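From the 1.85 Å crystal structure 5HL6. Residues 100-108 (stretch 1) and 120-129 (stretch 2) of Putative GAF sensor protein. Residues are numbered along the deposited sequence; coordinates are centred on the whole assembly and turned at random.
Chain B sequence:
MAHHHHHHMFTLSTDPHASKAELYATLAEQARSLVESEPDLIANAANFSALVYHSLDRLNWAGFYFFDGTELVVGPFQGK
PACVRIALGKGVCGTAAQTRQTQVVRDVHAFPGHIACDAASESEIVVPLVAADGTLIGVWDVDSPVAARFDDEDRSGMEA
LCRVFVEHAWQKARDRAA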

ATOM      1  N   ARG B 100     -18.341 -12.482  10.458  1.00 28.60           N
ATOM      2  CA  ARG B 100     -17.608 -13.314   9.499  1.00 26.71           C
ATOM      3  C   ARG B 100     -18.444 -13.590   8.248  1.00 28.75           C
ATOM      4  O   ARG B 100     -18.383 -14.668   7.645  1.00 30.84           O
ATOM      5  CB  ARG B 100     -17.128 -14.602  10.157  1.00 34.97           C
ATOM      6  CG  ARG B 100     -16.161 -14.364  11.310  1.00 34.67           C
ATOM      7  CD  ARG B 100     -15.667 -15.687  11.865  1.00 33.41           C
ATOM      8  NE  ARG B 100     -14.602 -15.519  12.843  1.00 27.22           N
ATOM      9  CZ  ARG B 100     -13.788 -16.499  13.224  1.00 30.29           C
ATOM     10  NH1 ARG B 100     -13.925 -17.718  12.706  1.00 24.42           N
ATOM     11  NH2 ARG B 100     -12.843 -16.264  14.124  1.00 29.05           N
ATOM     12  N   GLN B 101     -19.227 -12.595   7.855  1.00 31.97           N
ATOM     13  CA  GLN B 101     -20.067 -12.634   6.670  1.00 25.08           C
ATOM     14  C   GLN B 101     -19.638 -11.507   5.738  1.00 32.57           C
ATOM     15  O   GLN B 101     -19.307 -10.409   6.197  1.00 31.92           O
ATOM     16  CB  GLN B 101     -21.562 -12.505   7.063  1.00 27.33           C
ATOM     17  CG  GLN B 101     -22.065 -13.722   7.835  1.00 28.80           C
ATOM     18  CD  GLN B 101     -23.440 -13.524   8.448  1.00 39.76           C
ATOM     19  OE1 GLN B 101     -24.095 -12.502   8.226  1.00 44.60           O
ATOM     20  NE2 GLN B 101     -23.885 -14.502   9.225  1.00 34.94           N
ATOM     21  N   THR B 102     -19.615 -11.787   4.437  1.00 27.75           N
ATOM     22  CA  THR B 102     -19.298 -10.752   3.460  1.00 24.55           C
ATOM     23  C   THR B 102     -20.402  -9.700   3.443  1.00 24.67           C
ATOM     24  O   THR B 102     -21.597 -10.024   3.467  1.00 27.84           O
ATOM     25  CB  THR B 102     -19.124 -11.369   2.068  1.00 30.97           C
ATOM     26  OG1 THR B 102     -17.921 -12.142   2.034  1.00 31.49           O
ATOM     27  CG2 THR B 102     -19.048 -10.299   0.982  1.00 29.77           C
ATOM     28  N   GLN B 103     -19.997  -8.435   3.420  1.00 25.79           N
ATOM     29  CA  GLN B 103     -20.910  -7.304   3.410  1.00 30.83           C
ATOM     30  C   GLN B 103     -20.871  -6.650   2.037  1.00 30.48           C
ATOM     31  O   GLN B 103     -19.796  -6.347   1.523  1.00 32.01           O
ATOM     32  CB  GLN B 103     -20.530  -6.291   4.493  1.00 31.27           C
ATOM     33  CG  GLN B 103     -20.381  -6.887   5.880  1.00 30.99           C
ATOM     34  CD  GLN B 103     -21.694  -7.368   6.473  1.00 38.96           C
ATOM     35  OE1 GLN B 103     -22.708  -6.658   6.455  1.00 34.99           O
ATOM     36  NE2 GLN B 103     -21.679  -8.580   7.024  1.00 33.15           N
ATOM     37  N   VAL B 104     -22.042  -6.437   1.444  1.00 35.10           N
ATOM     38  CA  VAL B 104     -22.166  -5.716   0.182  1.00 31.19           C
ATOM     39  C   VAL B 104     -23.132  -4.563   0.412  1.00 31.61           C
ATOM     40  O   VAL B 104     -24.294  -4.780   0.787  1.00 32.89           O
ATOM     41  CB  VAL B 104     -22.646  -6.623  -0.962  1.00 34.76           C
ATOM     42  CG1 VAL B 104     -22.745  -5.832  -2.252  1.00 38.13           C
ATOM     43  CG2 VAL B 104     -21.715  -7.819  -1.129  1.00 36.95           C
ATOM     44  N   VAL B 105     -22.649  -3.341   0.214  1.00 32.54           N
ATOM     45  CA  VAL B 105     -23.417  -2.136   0.494  1.00 38.56           C
ATOM     46  C   VAL B 105     -23.621  -1.393  -0.818  1.00 45.24           C
ATOM     47  O   VAL B 105     -22.647  -0.983  -1.461  1.00 37.57           O
ATOM     48  CB  VAL B 105     -22.715  -1.247   1.530  1.00 38.94           C
ATOM     49  CG1 VAL B 105     -23.618  -0.096   1.957  1.00 51.12           C
ATOM     50  CG2 VAL B 105     -22.292  -2.084   2.729  1.00 42.79           C
ATOM     51  N   ARG B 106     -24.885  -1.221  -1.216  1.00 44.23           N
ATOM     52  CA  ARG B 106     -25.190  -0.511  -2.456  1.00 46.06           C
ATOM     53  C   ARG B 106     -25.193   1.006  -2.277  1.00 49.66           C
ATOM     54  O   ARG B 106     -24.903   1.743  -3.230  1.00 48.99           O
ATOM     55  CB  ARG B 106     -26.543  -0.984  -3.003  1.00 50.22           C
ATOM     56  N   ASP B 107     -25.508   1.489  -1.075  1.00 57.62           N
ATOM     57  CA  ASP B 107     -25.560   2.919  -0.780  1.00 64.88           C
ATOM     58  C   ASP B 107     -25.098   3.130   0.652  1.00 70.42           C
ATOM     59  O   ASP B 107     -25.770   2.695   1.594  1.00 74.12           O
ATOM     60  CB  ASP B 107     -26.974   3.481  -0.974  1.00 68.93           C
ATOM     61  CG  ASP B 107     -27.150   4.872  -0.360  1.00 73.87           C
ATOM     62  OD1 ASP B 107     -26.154   5.622  -0.243  1.00 62.72           O
ATOM     63  OD2 ASP B 107     -28.299   5.218   0.006  1.00 80.63           O
ATOM     64  N   VAL B 108     -23.969   3.811   0.813  1.00 73.61           N
ATOM     65  CA  VAL B 108     -23.425   4.089   2.134  1.00 76.00           C
ATOM     66  C   VAL B 108     -24.268   5.147   2.833  1.00 81.06           C
ATOM     67  O   VAL B 108     -23.878   5.666   3.876  1.00 85.13           O
ATOM     68  CB  VAL B 108     -21.954   4.533   2.048  1.00 73.52           C
ATOM     69  N   ALA B 120     -15.712   9.762   0.536  1.00 67.80           N
ATOM     70  CA  ALA B 120     -16.241   9.754  -0.823  1.00 57.08           C
ATOM     71  C   ALA B 120     -16.849   8.419  -1.223  1.00 50.11           C
ATOM     72  O   ALA B 120     -17.296   8.292  -2.368  1.00 50.01           O
ATOM     73  CB  ALA B 120     -15.139  10.125  -1.816  1.00 52.87           C
ATOM     74  N   SER B 121     -16.883   7.431  -0.334  1.00 47.31           N
ATOM     75  CA  SER B 121     -17.379   6.111  -0.699  1.00 44.12           C
ATOM     76  C   SER B 121     -18.904   6.110  -0.741  1.00 46.08           C
ATOM     77  O   SER B 121     -19.566   6.599   0.181  1.00 47.04           O
ATOM     78  CB  SER B 121     -16.866   5.054   0.281  1.00 35.86           C
ATOM     79  N   GLU B 122     -19.454   5.569  -1.825  1.00 42.01           N
ATOM     80  CA  GLU B 122     -20.891   5.416  -1.989  1.00 46.75           C
ATOM     81  C   GLU B 122     -21.336   3.962  -1.956  1.00 42.37           C
ATOM     82  O   GLU B 122     -22.450   3.679  -1.510  1.00 44.17           O
ATOM     83  CB  GLU B 122     -21.345   6.059  -3.309  1.00 49.59           C
ATOM     84  CG  GLU B 122     -22.810   6.455  -3.350  1.00 68.25           C
ATOM     85  CD  GLU B 122     -23.081   7.791  -2.675  1.00 78.56           C
ATOM     86  OE1 GLU B 122     -22.178   8.657  -2.672  1.00 79.26           O
ATOM     87  OE2 GLU B 122     -24.201   7.973  -2.150  1.00 85.36           O
ATOM     88  N   SER B 123     -20.488   3.038  -2.403  1.00 34.63           N
ATOM     89  CA  SER B 123     -20.752   1.611  -2.312  1.00 33.69           C
ATOM     90  C   SER B 123     -19.464   0.901  -1.909  1.00 28.68           C
ATOM     91  O   SER B 123     -18.356   1.406  -2.104  1.00 29.65           O
ATOM     92  CB  SER B 123     -21.311   1.039  -3.628  1.00 37.19           C
ATOM     93  OG  SER B 123     -20.495   1.376  -4.729  1.00 40.17           O
ATOM     94  N   GLU B 124     -19.628  -0.280  -1.330  1.00 25.84           N
ATOM     95  CA  GLU B 124     -18.529  -0.905  -0.618  1.00 28.61           C
ATOM     96  C   GLU B 124     -18.785  -2.400  -0.544  1.00 27.91           C
ATOM     97  O   GLU B 124     -19.936  -2.843  -0.478  1.00 31.26           O
ATOM     98  CB  GLU B 124     -18.392  -0.293   0.785  1.00 32.50           C
ATOM     99  CG  GLU B 124     -17.360  -0.951   1.695  1.00 29.78           C
ATOM    100  CD  GLU B 124     -17.196  -0.211   3.012  1.00 35.28           C
ATOM    101  OE1 GLU B 124     -16.157  -0.393   3.683  1.00 35.04           O
ATOM    102  OE2 GLU B 124     -18.116   0.548   3.381  1.00 39.67           O
ATOM    103  N   ILE B 125     -17.703  -3.167  -0.572  1.00 26.46           N
ATOM    104  CA  ILE B 125     -17.749  -4.602  -0.329  1.00 26.76           C
ATOM    105  C   ILE B 125     -16.629  -4.933   0.650  1.00 30.02           C
ATOM    106  O   ILE B 125     -15.494  -4.450   0.492  1.00 24.98           O
ATOM    107  CB  ILE B 125     -17.621  -5.409  -1.636  1.00 31.21           C
ATOM    108  CG1 ILE B 125     -17.638  -6.904  -1.347  1.00 38.76           C
ATOM    109  CG2 ILE B 125     -16.328  -5.052  -2.388  1.00 32.25           C
ATOM    110  CD1 ILE B 125     -17.715  -7.740  -2.589  1.00 44.86           C
ATOM    111  N   VAL B 126     -16.957  -5.708   1.686  1.00 25.69           N
ATOM    112  CA  VAL B 126     -15.984  -6.141   2.688  1.00 23.40           C
ATOM    113  C   VAL B 126     -16.039  -7.655   2.805  1.00 23.77           C
ATOM    114  O   VAL B 126     -17.098  -8.214   3.115  1.00 26.51           O
ATOM    115  CB  VAL B 126     -16.226  -5.502   4.065  1.00 25.88           C
ATOM    116  CG1 VAL B 126     -15.117  -5.944   4.999  1.00 19.62           C
ATOM    117  CG2 VAL B 126     -16.265  -3.984   3.958  1.00 24.99           C
ATOM    118  N   VAL B 127     -14.900  -8.309   2.598  1.00 21.17           N
ATOM    119  CA  VAL B 127     -14.788  -9.766   2.612  1.00 25.36           C
ATOM    120  C   VAL B 127     -13.990 -10.164   3.850  1.00 21.22           C
ATOM    121  O   VAL B 127     -12.819  -9.786   3.968  1.00 22.52           O
ATOM    122  CB  VAL B 127     -14.114 -10.292   1.334  1.00 24.17           C
ATOM    123  CG1 VAL B 127     -13.966 -11.827   1.381  1.00 22.72           C
ATOM    124  CG2 VAL B 127     -14.899  -9.869   0.104  1.00 23.49           C
ATOM    125  N   PRO B 128     -14.558 -10.929   4.778  1.00 21.47           N
ATOM    126  CA  PRO B 128     -13.766 -11.401   5.919  1.00 17.93           C
ATOM    127  C   PRO B 128     -12.721 -12.416   5.477  1.00 23.10           C
ATOM    128  O   PRO B 128     -12.928 -13.181   4.533  1.00 22.71           O
ATOM    129  CB  PRO B 128     -14.812 -12.036   6.839  1.00 25.30           C
ATOM    130  CG  PRO B 128     -15.907 -12.462   5.907  1.00 27.71           C
ATOM    131  CD  PRO B 128     -15.950 -11.410   4.832  1.00 23.66           C
ATOM    132  N   LEU B 129     -11.582 -12.403   6.169  1.00 19.41           N
ATOM    133  CA  LEU B 129     -10.451 -13.281   5.890  1.00 22.58           C
ATOM    134  C   LEU B 129     -10.265 -14.190   7.088  1.00 23.16           C
ATOM    135  O   LEU B 129     -10.022 -13.709   8.200  1.00 23.61           O
ATOM    136  CB  LEU B 129      -9.173 -12.474   5.629  1.00 22.75           C
ATOM    137  CG  LEU B 129      -9.292 -11.423   4.527  1.00 23.88           C
ATOM    138  CD1 LEU B 129      -8.087 -10.445   4.565  1.00 19.71           C
ATOM    139  CD2 LEU B 129      -9.429 -12.094   3.160  1.00 23.30           C
TER

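Antiparallel strands alternate hydrogen-bonded residue pairs with pairs that make no hydrogen bonds to each other, and this contact illustrates the rule in miniature. Strand 103-105 runs against strand 123-129 at 179°, with the axes approaching to 4.8 Å. Gln103 and Val126 form one hydrogen-bonded pair: Gln103 N donates to Val126 O and Val126 N to Gln103 O, both at 2.9 Å and nearly linear. Two residues on, Val105 N reaches Glu124 O at 2.8 Å, while the return bond from Glu124 N to Val105 O is longer, 3.1 Å. Between them, Val104 and Ile125 form the non-hydrogen-bonded pair, and their CA atoms lie 4.6 Å apart, closer than the CA atoms of Gln103 and Val126 (5.1 Å) or of Val105 and Glu124 (5.2 Å). Beyond the strand, Val108 N still donates to Glu122 O at 2.8 Å, though at a more bent 146°.

The side chains follow the alternation. Val104 and Ile125 share one face, where Val104 CG2 meets Ile125 CG1 at 4.2 Å; Gln103, Val126, Val105 and Glu124 occupy the other. The end of Gln103 leads away from the partner strand, and its NE2 donates a hydrogen bond to Gln101 O at 3.1 Å. At one end, Pro128 CD packs 3.5 Å from Thr102 OG1. At the other, like charges come close, with Asp107 OD1 3.6 Å from Glu122 OE2, although Asp107 is poorly ordered.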